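Local structure of beta-lactamase-like protein (Novosphingobium pentaromativorans US6-1, 6AUF) at residues A207-A212 with A274-A279; T193-D198 with C203-Y208; D245-V248 with A254-L257; V130-Q135 with I229-T234. The protein probably hydrolyses beta-lactam antibiotics as a zinc-dependent enzyme of the B3 class of metallo-beta-lactamases, with two zinc ions in its active site. One frame throughout, in Å; residues are numbered along the deposited sequence.

Contacts 1, 2 and 3 form one continuous region around strand 203-208, whereas contact 4 stands apart. Contact 2 pairs that strand with 190-197, and contact 3 uses strand 246-248 on its other side. Ala207 O to Val248 N, 2.8 Å, probably carries a hydrogen bond between strands 203-208 and 246-248. Contact 1 takes up the chain where strand 203-208 ends; its centre is about 9 Å from that of contact 3 and about 16 Å from that of contact 2. It also lies nearest the metals, with the Ser211 side chain about 4 Å from a zinc ion. Contact 4, with its centre about 16 Å from that of contact 1, joins two helices at the surface.

Contact 1 of 4, residues A207-A212 with A274-A279; sequences AYADSA and AAYSQA
Within residues 274-279 it is Tyr276 that carries the contact; its ring reaches the loop that leaves strand 203-208. With CG anti to the backbone N (chi1 174°), the ring extends away from the helix and places its hydroxyl against residues 209-212.

The polar part rests on that hydroxyl. Tyr276 OH donates to the backbone oxygen Asp210 O over 2.7 Å; the donor makes an angle of 124° at the oxygen and is tilted 33° from the carbonyl plane. Seen from the ring, Asp210 O lies at the edge and in plane. A water adds a second link: it donates to Tyr276 OH at 2.6 Å and accepts from Ala212 N at 2.7 Å. The hydroxyl therefore donates to the Asp210-Ser211 peptide and, through the water, is bridged to the N-H of the very next one.

The apolar part involves two alanine methyls. Ala209 CB and Ala212 CB each come within 4.1 Å of Tyr276 CE2, both obliquely to the ring. Ile239 of helix 226-241 also touches Tyr276 and Ala212.

The Asp210 side chain starts away from the helix and serves the metal site instead: OD1 is hydrogen-bonded to ND1 of the zinc ligand His107, and OD2 to Ser189 OG. Ser211 OG binds a citrate molecule, probably from the crystallisation liquor.

Chemically, then, Tyr276 grips the main chain of a residue whose carboxylate holds a first-shell histidine. This is consistent with a third-shell role, in which the helix fixes the Asp210 peptide and thereby helps to position the aspartate behind His107.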
loop_
_atom_site.group_PDB
_atom_site.type_symbol
_atom_site.label_atom_id
_atom_site.label_comp_id
_atom_site.label_asym_id
_atom_site.label_seq_id
_atom_site.Cartn_x
_atom_site.Cartn_y
_atom_site.Cartn_z
ATOM N N ALA A 207 3.485 -7.597 6.557
ATOM C CA ALA A 207 2.173 -6.984 6.417
ATOM C C ALA A 207 2.361 -5.656 5.701
ATOM O O ALA A 207 2.951 -4.727 6.259
ATOM C CB ALA A 207 1.505 -6.792 7.778
ATOM N N TYR A 208 1.887 -5.578 4.458
ATOM C CA TYR A 208 1.798 -4.316 3.732
ATOM C C TYR A 208 0.447 -3.683 4.082
ATOM O O TYR A 208 -0.556 -3.807 3.365
ATOM C CB TYR A 208 1.980 -4.556 2.238
ATOM C CG TYR A 208 2.141 -3.296 1.410
ATOM C CD1 TYR A 208 3.042 -2.296 1.789
ATOM C CD2 TYR A 208 1.403 -3.112 0.235
ATOM C CE1 TYR A 208 3.186 -1.136 1.038
ATOM C CE2 TYR A 208 1.540 -1.956 -0.522
ATOM C CZ TYR A 208 2.432 -0.974 -0.113
ATOM O OH TYR A 208 2.573 0.167 -0.860
ATOM N N ALA A 209 0.418 -3.019 5.242
ATOM C CA ALA A 209 -0.817 -2.433 5.754
ATOM C C ALA A 209 -1.012 -1.065 5.123
ATOM O O ALA A 209 -0.130 -0.202 5.209
ATOM C CB ALA A 209 -0.795 -2.320 7.277
ATOM N N ASP A 210 -2.160 -0.886 4.479
ATOM C CA ASP A 210 -2.491 0.323 3.742
ATOM C C ASP A 210 -2.447 1.556 4.639
ATOM O O ASP A 210 -2.519 1.465 5.869
ATOM C CB ASP A 210 -3.882 0.182 3.140
ATOM C CG ASP A 210 -4.154 1.201 2.079
ATOM O OD1 ASP A 210 -3.235 1.996 1.747
ATOM O OD2 ASP A 210 -5.290 1.190 1.565
ATOM N N SER A 211 -2.335 2.729 4.003
ATOM C CA SER A 211 -2.595 3.982 4.707
ATOM C C SER A 211 -3.882 3.853 5.512
ATOM O O SER A 211 -4.851 3.238 5.058
ATOM C CB SER A 211 -2.728 5.141 3.718
ATOM O OG SER A 211 -1.782 5.023 2.677
ATOM N N ALA A 212 -3.900 4.439 6.710
ATOM C CA ALA A 212 -5.055 4.285 7.590
ATOM C C ALA A 212 -5.610 5.630 8.044
ATOM O O ALA A 212 -6.352 5.692 9.035
ATOM C CB ALA A 212 -4.708 3.413 8.798
ATOM N N ALA A 274 -0.746 -3.567 15.321
ATOM C CA ALA A 274 -1.677 -3.172 16.368
ATOM C C ALA A 274 -1.494 -1.701 16.702
ATOM O O ALA A 274 -2.438 -0.908 16.620
ATOM C CB ALA A 274 -1.502 -4.046 17.612
ATOM N N ALA A 275 -0.266 -1.315 17.049
ATOM C CA ALA A 275 0.011 0.071 17.406
ATOM C C ALA A 275 -0.392 1.016 16.284
ATOM O O ALA A 275 -1.032 2.051 16.518
ATOM C CB ALA A 275 1.492 0.229 17.731
ATOM N N TYR A 276 -0.041 0.660 15.052
ATOM C CA TYR A 276 -0.372 1.489 13.900
ATOM C C TYR A 276 -1.884 1.718 13.807
ATOM O O TYR A 276 -2.346 2.864 13.707
ATOM C CB TYR A 276 0.208 0.813 12.657
ATOM C CG TYR A 276 -0.115 1.418 11.321
ATOM C CD1 TYR A 276 0.457 2.627 10.908
ATOM C CD2 TYR A 276 -0.953 0.743 10.435
ATOM C CE1 TYR A 276 0.155 3.161 9.641
ATOM C CE2 TYR A 276 -1.240 1.253 9.188
ATOM C CZ TYR A 276 -0.703 2.451 8.789
ATOM O OH TYR A 276 -1.045 2.911 7.535
ATOM N N SER A 277 -2.670 0.633 13.889
ATOM C CA SER A 277 -4.131 0.738 13.870
ATOM C C SER A 277 -4.658 1.512 15.082
ATOM O O SER A 277 -5.529 2.386 14.956
ATOM C CB SER A 277 -4.749 -0.664 13.814
ATOM O OG SER A 277 -6.151 -0.631 14.061
ATOM N N GLN A 278 -4.156 1.197 16.277
ATOM C CA GLN A 278 -4.583 1.959 17.442
ATOM C C GLN A 278 -4.383 3.448 17.200
ATOM O O GLN A 278 -5.271 4.270 17.487
ATOM C CB GLN A 278 -3.818 1.497 18.680
ATOM C CG GLN A 278 -4.189 2.227 19.948
ATOM C CD GLN A 278 -3.327 1.807 21.125
ATOM O OE1 GLN A 278 -2.817 0.683 21.162
ATOM N NE2 GLN A 278 -3.149 2.711 22.091
ATOM N N ALA A 279 -3.238 3.810 16.617
ATOM C CA ALA A 279 -2.952 5.222 16.377
ATOM C C ALA A 279 -3.923 5.812 15.364
ATOM O O ALA A 279 -4.514 6.874 15.602
ATOM C CB ALA A 279 -1.495 5.405 15.921
HETATM O O HOH W 1 -1.514 5.495 7.423
#

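Contact 2 of 4, residues T193-D198 with C203-Y208; sequences TWQACD and CRMIAY
Trp194 packs across Ile206 on the face of the hairpin that also carries Ala196 and Arg204. From CB, a chi1 of 66° sets CG between the backbone N and the carbonyl carbon and swings the indole over the partner strand. NE1 is 4.0 Å from Ile206 CD1 and gives its hydrogen bond to Thr53 OG1. Beyond CE2, CZ2 meets Ile206 CG2 at 3.6 Å; this methyl stands over the six-membered ring, 4.0 Å from its centroid and 25° off the normal, a CH-pi contact. At the far edge CZ3 reaches Tyr208 CB at 4.0 Å, near the ring plane.

The backbone sets this register: Trp194 and Ile206 form an antiparallel hydrogen-bonded pair, with Ile206 N to Trp194 O at 2.8 Å, and so do Ala196 and Arg204. On the reverse face, Met205 SD lies 3.7 Å from Gln195 CB. Near the turn, the non-hydrogen-bonded pair Cys197 and Cys203 is closed by a disulfide, SG to SG 2.0 Å.

Within its five-stranded sheet the hairpin lies between strands 175-181 and 246-248, while Ile64 and Val66 of strand 64-66, in the other sheet, pack on Trp194.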
loop_
_atom_site.group_PDB
_atom_site.type_symbol
_atom_site.label_atom_id
_atom_site.label_comp_id
_atom_site.label_asym_id
_atom_site.label_seq_id
_atom_site.Cartn_x
_atom_site.Cartn_y
_atom_site.Cartn_z
ATOM N N THR A 193 -0.626 -9.584 3.125
ATOM C CA THR A 193 0.074 -10.360 4.139
ATOM C C THR A 193 0.683 -11.600 3.487
ATOM O O THR A 193 0.016 -12.271 2.688
ATOM C CB THR A 193 -0.922 -10.715 5.271
ATOM O OG1 THR A 193 -0.482 -10.138 6.507
ATOM C CG2 THR A 193 -1.169 -12.227 5.427
ATOM N N TRP A 194 1.943 -11.898 3.806
ATOM C CA TRP A 194 2.600 -13.089 3.259
ATOM C C TRP A 194 3.840 -13.407 4.081
ATOM O O TRP A 194 4.314 -12.584 4.864
ATOM C CB TRP A 194 2.976 -12.924 1.778
ATOM C CG TRP A 194 4.031 -11.876 1.508
ATOM C CD1 TRP A 194 5.383 -12.082 1.343
ATOM C CD2 TRP A 194 3.823 -10.474 1.352
ATOM N NE1 TRP A 194 6.027 -10.885 1.100
ATOM C CE2 TRP A 194 5.097 -9.882 1.099
ATOM C CE3 TRP A 194 2.694 -9.651 1.407
ATOM C CZ2 TRP A 194 5.260 -8.510 0.904
ATOM C CZ3 TRP A 194 2.860 -8.283 1.210
ATOM C CH2 TRP A 194 4.128 -7.728 0.963
ATOM N N GLN A 195 4.345 -14.623 3.903
ATOM C CA GLN A 195 5.512 -15.090 4.644
ATOM C C GLN A 195 6.802 -14.891 3.849
ATOM O O GLN A 195 6.832 -15.059 2.624
ATOM C CB GLN A 195 5.363 -16.563 5.020
ATOM C CG GLN A 195 6.565 -17.093 5.776
ATOM C CD GLN A 195 6.374 -18.520 6.236
ATOM O OE1 GLN A 195 6.077 -18.764 7.398
ATOM N NE2 GLN A 195 6.542 -19.471 5.325
ATOM N N ALA A 196 7.867 -14.522 4.563
ATOM C CA ALA A 196 9.191 -14.333 3.989
ATOM C C ALA A 196 10.229 -14.980 4.895
ATOM O O ALA A 196 10.134 -14.905 6.122
ATOM C CB ALA A 196 9.511 -12.854 3.798
ATOM N N CYS A 197 11.219 -15.623 4.289
ATOM C CA CYS A 197 12.247 -16.311 5.049
ATOM C C CYS A 197 13.617 -15.880 4.553
ATOM O O CYS A 197 13.824 -15.695 3.349
ATOM C CB CYS A 197 12.075 -17.819 4.944
ATOM S SG CYS A 197 10.366 -18.341 5.275
ATOM N N ASP A 198 14.542 -15.696 5.496
ATOM C CA ASP A 198 15.875 -15.220 5.164
ATOM C C ASP A 198 16.709 -16.379 4.643
ATOM O O ASP A 198 16.165 -17.422 4.270
ATOM C CB ASP A 198 16.535 -14.547 6.379
ATOM C CG ASP A 198 16.781 -15.508 7.540
ATOM O OD1 ASP A 198 16.532 -16.728 7.390
ATOM O OD2 ASP A 198 17.235 -15.032 8.612
ATOM N N CYS A 203 11.688 -17.279 9.369
ATOM C CA CYS A 203 10.556 -16.805 8.591
ATOM C C CYS A 203 9.786 -15.772 9.388
ATOM O O CYS A 203 9.679 -15.866 10.613
ATOM C CB CYS A 203 9.636 -17.957 8.198
ATOM S SG CYS A 203 10.423 -19.187 7.124
ATOM N N ARG A 204 9.273 -14.777 8.681
ATOM C CA ARG A 204 8.541 -13.679 9.272
ATOM C C ARG A 204 7.356 -13.381 8.376
ATOM O O ARG A 204 7.428 -13.546 7.155
ATOM C CB ARG A 204 9.396 -12.411 9.405
ATOM C CG ARG A 204 10.719 -12.614 10.084
ATOM C CD ARG A 204 10.536 -13.058 11.516
ATOM N NE ARG A 204 11.723 -12.706 12.278
ATOM C CZ ARG A 204 12.060 -13.244 13.440
ATOM N NH1 ARG A 204 11.291 -14.184 13.977
ATOM N NH2 ARG A 204 13.168 -12.842 14.053
ATOM N N MET A 205 6.271 -12.935 8.987
ATOM C CA MET A 205 5.132 -12.474 8.226
ATOM C C MET A 205 5.302 -10.992 7.940
ATOM O O MET A 205 5.516 -10.196 8.857
ATOM C CB MET A 205 3.837 -12.732 8.984
ATOM C CG MET A 205 3.590 -14.185 9.237
ATOM S SD MET A 205 3.365 -15.087 7.698
ATOM C CE MET A 205 2.023 -14.159 6.943
ATOM N N ILE A 206 5.231 -10.639 6.686
ATOM C CA ILE A 206 5.217 -9.249 6.266
ATOM C C ILE A 206 3.771 -8.803 6.090
ATOM O O ILE A 206 2.916 -9.545 5.584
ATOM C CB ILE A 206 6.048 -9.076 4.982
ATOM C CG1 ILE A 206 7.524 -9.282 5.321
ATOM C CG2 ILE A 206 5.833 -7.702 4.367
ATOM C CD1 ILE A 206 8.356 -9.697 4.173
ATOM N N ALA A 207 3.485 -7.597 6.557
ATOM C CA ALA A 207 2.173 -6.984 6.417
ATOM C C ALA A 207 2.361 -5.656 5.701
ATOM O O ALA A 207 2.951 -4.727 6.259
ATOM C CB ALA A 207 1.505 -6.792 7.778
ATOM N N TYR A 208 1.887 -5.578 4.458
ATOM C CA TYR A 208 1.798 -4.316 3.732
ATOM C C TYR A 208 0.447 -3.683 4.082
ATOM O O TYR A 208 -0.556 -3.807 3.365
ATOM C CB TYR A 208 1.980 -4.556 2.238
ATOM C CG TYR A 208 2.141 -3.296 1.410
ATOM C CD1 TYR A 208 3.042 -2.296 1.789
ATOM C CD2 TYR A 208 1.403 -3.112 0.235
ATOM C CE1 TYR A 208 3.186 -1.136 1.038
ATOM C CE2 TYR A 208 1.540 -1.956 -0.522
ATOM C CZ TYR A 208 2.432 -0.974 -0.113
ATOM O OH TYR A 208 2.573 0.167 -0.860
#

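Contact 3 of 4, residues D245-V248 with A254-L257; sequences DILV and ASNL
Two apolar touches, Leu247 with Ser255 and Val248 with Leu257, bring strand 246-248 against the segment that leads into helix 257-261. In the first, Leu247 CD2 lies 3.4 Å from Ser255 CB, and Leu247 CG is 3.7 Å from the same carbon. The leucine therefore meets the serine by its methylene and not by its hydroxyl. In the second, Val248 CG1 approaches Leu257 CD2 to 3.8 Å, the two side chains running at a slant to one another. Val248 holds CG1 anti to its backbone N (chi1 -169°), which brings that methyl to Leu257 although the side chain sets out away from the segment. Leu257 CD1 also comes to 4.1 Å from the backbone oxygen Leu247 O.

The polar part is indirect. Ser255 OG lies 3.8 Å from Val248 CA, and its hydrogen bond is made with Thr249 OG1, the residue that directly follows the strand. Ser255 O in turn receives Arg260 NE of helix 257-261. The serine thus links the end of the strand to the helix, with the zinc ligand His251 on the intervening loop.

Strand 246-248 is an outermost strand of the five-stranded sheet and runs parallel to 203-208, its neighbour there. Leu247 also packs on Ala272 and Cys273 of helix 272-292, so its side chain touches both that helix and the segment 254-257.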
loop_
_atom_site.group_PDB
_atom_site.type_symbol
_atom_site.label_atom_id
_atom_site.label_comp_id
_atom_site.label_asym_id
_atom_site.label_seq_id
_atom_site.Cartn_x
_atom_site.Cartn_y
_atom_site.Cartn_z
ATOM N N ASP A 245 4.846 -9.543 11.550
ATOM C CA ASP A 245 6.207 -9.435 12.074
ATOM C C ASP A 245 6.893 -8.176 11.564
ATOM O O ASP A 245 7.593 -7.486 12.322
ATOM C CB ASP A 245 7.019 -10.661 11.682
ATOM C CG ASP A 245 6.642 -11.883 12.477
ATOM O OD1 ASP A 245 6.718 -11.832 13.728
ATOM O OD2 ASP A 245 6.279 -12.892 11.840
ATOM N N ILE A 246 6.710 -7.860 10.285
ATOM C CA ILE A 246 7.380 -6.728 9.657
ATOM C C ILE A 246 6.320 -5.852 9.010
ATOM O O ILE A 246 5.720 -6.238 7.999
ATOM C CB ILE A 246 8.422 -7.180 8.623
ATOM C CG1 ILE A 246 9.561 -7.916 9.320
ATOM C CG2 ILE A 246 8.929 -5.986 7.836
ATOM C CD1 ILE A 246 10.452 -8.652 8.362
ATOM N N LEU A 247 6.108 -4.670 9.570
ATOM C CA LEU A 247 5.149 -3.732 9.013
ATOM C C LEU A 247 5.755 -2.952 7.852
ATOM O O LEU A 247 6.890 -2.481 7.928
ATOM C CB LEU A 247 4.673 -2.760 10.093
ATOM C CG LEU A 247 3.743 -1.671 9.573
ATOM C CD1 LEU A 247 2.455 -2.322 9.078
ATOM C CD2 LEU A 247 3.467 -0.648 10.651
ATOM N N VAL A 248 4.987 -2.804 6.775
ATOM C CA VAL A 248 5.373 -1.960 5.651
ATOM C C VAL A 248 4.141 -1.182 5.210
ATOM O O VAL A 248 3.041 -1.734 5.163
ATOM C CB VAL A 248 5.972 -2.788 4.487
ATOM C CG1 VAL A 248 6.605 -1.872 3.440
ATOM C CG2 VAL A 248 6.994 -3.781 5.008
ATOM N N ALA A 254 5.062 6.352 7.350
ATOM C CA ALA A 254 3.976 5.919 8.221
ATOM C C ALA A 254 4.372 4.730 9.091
ATOM O O ALA A 254 3.803 4.559 10.174
ATOM C CB ALA A 254 2.733 5.598 7.392
ATOM N N SER A 255 5.355 3.922 8.668
ATOM C CA SER A 255 5.866 2.827 9.494
ATOM C C SER A 255 7.370 2.929 9.760
ATOM O O SER A 255 7.998 1.931 10.122
ATOM C CB SER A 255 5.531 1.462 8.875
ATOM O OG SER A 255 5.882 1.359 7.499
ATOM N N ASN A 256 7.965 4.104 9.604
ATOM C CA ASN A 256 9.382 4.297 9.952
ATOM C C ASN A 256 10.283 3.383 9.121
ATOM O O ASN A 256 11.292 2.853 9.600
ATOM C CB ASN A 256 9.596 4.064 11.447
ATOM C CG ASN A 256 10.976 4.469 11.918
ATOM O OD1 ASN A 256 11.591 5.406 11.393
ATOM N ND2 ASN A 256 11.470 3.759 12.932
ATOM N N LEU A 257 9.917 3.212 7.852
ATOM C CA LEU A 257 10.396 2.065 7.098
ATOM C C LEU A 257 11.861 2.210 6.708
ATOM O O LEU A 257 12.605 1.226 6.728
ATOM C CB LEU A 257 9.524 1.861 5.862
ATOM C CG LEU A 257 9.996 0.693 5.001
ATOM C CD1 LEU A 257 9.754 -0.658 5.682
ATOM C CD2 LEU A 257 9.382 0.765 3.624
#

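Contact 4 of 4, residues V130-Q135 with I229-T234; sequences VASARQ and IARIRT
Ser132 and Arg231 face each other between segments 130-135 and 229-234, whose nearest CA atoms, in these same residues, are 10.7 Å apart. Both side chains set out toward the opposite segment. With its chain bent at chi2 (-62°) and chi3 (-87°), the longer arginine side chain carries its guanidinium to the serine. Ser132 OG, beside its own backbone N (chi1 -55°), sits at the guanidinium edge, near its plane, with Ser132 OG to Arg231 NH2 measuring 3.3 Å. Only 48 Å² is buried between the segments, so these segments meet through the two side chains alone.

The firmer polar link runs through a third residue. Glu181 on strand 175-181 takes a salt bridge from Arg231 NH2 at its OE2 and is hydrogen-bonded to Ser132 OG at its OE1. The carboxylate thus engages both side chains, which would help to hold the guanidinium in place.

This is a surface contact of the alpha-beta/beta-alpha fold of the metallo-beta-lactamases: helix 131-139 follows strand 126-130 of the seven-stranded sheet, Glu181 belongs to the five-stranded sheet, and helix 226-241 follows that sheet's strand 203-208 in the chain.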
loop_
_atom_site.group_PDB
_atom_site.type_symbol
_atom_site.label_atom_id
_atom_site.label_comp_id
_atom_site.label_asym_id
_atom_site.label_seq_id
_atom_site.Cartn_x
_atom_site.Cartn_y
_atom_site.Cartn_z
ATOM N N VAL A 130 -9.567 -6.084 -4.656
ATOM C CA VAL A 130 -10.780 -6.301 -3.877
ATOM C C VAL A 130 -11.972 -5.671 -4.587
ATOM O O VAL A 130 -11.855 -4.663 -5.295
ATOM C CB VAL A 130 -10.643 -5.727 -2.452
ATOM C CG1 VAL A 130 -9.507 -6.370 -1.729
ATOM C CG2 VAL A 130 -10.484 -4.216 -2.493
ATOM N N ALA A 131 -13.142 -6.256 -4.382
ATOM C CA ALA A 131 -14.318 -5.727 -5.055
ATOM C C ALA A 131 -14.550 -4.258 -4.697
ATOM O O ALA A 131 -14.938 -3.457 -5.556
ATOM C CB ALA A 131 -15.541 -6.586 -4.717
ATOM N N SER A 132 -14.324 -3.883 -3.437
ATOM C CA SER A 132 -14.534 -2.497 -3.024
ATOM C C SER A 132 -13.673 -1.492 -3.793
ATOM O O SER A 132 -13.936 -0.281 -3.719
ATOM C CB SER A 132 -14.262 -2.377 -1.532
ATOM O OG SER A 132 -15.065 -3.298 -0.821
ATOM N N ALA A 133 -12.653 -1.953 -4.521
ATOM C CA ALA A 133 -11.812 -1.069 -5.307
ATOM C C ALA A 133 -12.095 -1.127 -6.799
ATOM O O ALA A 133 -11.762 -0.172 -7.506
ATOM C CB ALA A 133 -10.328 -1.387 -5.061
ATOM N N ARG A 134 -12.733 -2.196 -7.285
ATOM C CA ARG A 134 -12.812 -2.450 -8.724
ATOM C C ARG A 134 -13.339 -1.244 -9.496
ATOM O O ARG A 134 -12.753 -0.842 -10.507
ATOM C CB ARG A 134 -13.682 -3.683 -8.990
ATOM C CG ARG A 134 -13.520 -4.247 -10.389
ATOM C CD ARG A 134 -14.718 -5.055 -10.796
ATOM N NE ARG A 134 -15.928 -4.311 -10.478
ATOM C CZ ARG A 134 -16.476 -3.403 -11.275
ATOM N NH1 ARG A 134 -15.923 -3.138 -12.450
ATOM N NH2 ARG A 134 -17.577 -2.763 -10.896
ATOM N N GLN A 135 -14.455 -0.661 -9.046
ATOM C CA GLN A 135 -15.076 0.430 -9.797
ATOM C C GLN A 135 -14.090 1.563 -10.064
ATOM O O GLN A 135 -13.944 2.009 -11.206
ATOM C CB GLN A 135 -16.301 0.953 -9.053
ATOM C CG GLN A 135 -17.528 0.121 -9.287
ATOM C CD GLN A 135 -18.093 0.311 -10.678
ATOM O OE1 GLN A 135 -18.663 -0.614 -11.266
ATOM N NE2 GLN A 135 -17.950 1.523 -11.211
ATOM N N ILE A 229 -18.347 5.173 8.272
ATOM C CA ILE A 229 -17.847 5.005 9.635
ATOM C C ILE A 229 -17.768 3.529 9.992
ATOM O O ILE A 229 -16.833 3.087 10.670
ATOM C CB ILE A 229 -18.721 5.776 10.644
ATOM C CG1 ILE A 229 -18.657 7.284 10.387
ATOM C CG2 ILE A 229 -18.315 5.435 12.084
ATOM C CD1 ILE A 229 -19.295 8.109 11.476
ATOM N N ALA A 230 -18.760 2.745 9.569
ATOM C CA ALA A 230 -18.750 1.329 9.926
ATOM C C ALA A 230 -17.639 0.602 9.184
ATOM O O ALA A 230 -16.967 -0.263 9.752
ATOM C CB ALA A 230 -20.114 0.691 9.632
ATOM N N ARG A 231 -17.447 0.939 7.909
ATOM C CA ARG A 231 -16.324 0.396 7.153
ATOM C C ARG A 231 -14.980 0.786 7.773
ATOM O O ARG A 231 -14.055 -0.032 7.816
ATOM C CB ARG A 231 -16.425 0.855 5.701
ATOM C CG ARG A 231 -17.592 0.210 4.970
ATOM C CD ARG A 231 -17.379 -1.286 4.935
ATOM N NE ARG A 231 -16.580 -1.680 3.782
ATOM C CZ ARG A 231 -16.120 -2.913 3.577
ATOM N NH1 ARG A 231 -16.351 -3.882 4.466
ATOM N NH2 ARG A 231 -15.428 -3.175 2.475
ATOM N N ILE A 232 -14.856 2.014 8.291
ATOM C CA ILE A 232 -13.610 2.394 8.956
ATOM C C ILE A 232 -13.342 1.483 10.149
ATOM O O ILE A 232 -12.248 0.924 10.298
ATOM C CB ILE A 232 -13.634 3.877 9.367
ATOM C CG1 ILE A 232 -13.614 4.771 8.121
ATOM C CG2 ILE A 232 -12.446 4.187 10.279
ATOM C CD1 ILE A 232 -14.074 6.207 8.366
ATOM N N ARG A 233 -14.335 1.317 11.016
ATOM C CA ARG A 233 -14.153 0.456 12.178
ATOM C C ARG A 233 -13.725 -0.949 11.770
ATOM O O ARG A 233 -12.851 -1.555 12.407
ATOM C CB ARG A 233 -15.448 0.431 12.985
ATOM C CG ARG A 233 -15.914 1.822 13.311
ATOM C CD ARG A 233 -16.162 1.976 14.782
ATOM N NE ARG A 233 -16.851 3.226 15.069
ATOM C CZ ARG A 233 -16.276 4.283 15.628
ATOM N NH1 ARG A 233 -14.994 4.234 15.974
ATOM N NH2 ARG A 233 -16.987 5.383 15.849
ATOM N N THR A 234 -14.335 -1.485 10.714
ATOM C CA THR A 234 -13.950 -2.802 10.220
ATOM C C THR A 234 -12.498 -2.813 9.775
ATOM O O THR A 234 -11.765 -3.765 10.060
ATOM C CB THR A 234 -14.855 -3.221 9.054
ATOM O OG1 THR A 234 -16.182 -3.438 9.535
ATOM C CG2 THR A 234 -14.334 -4.530 8.361
#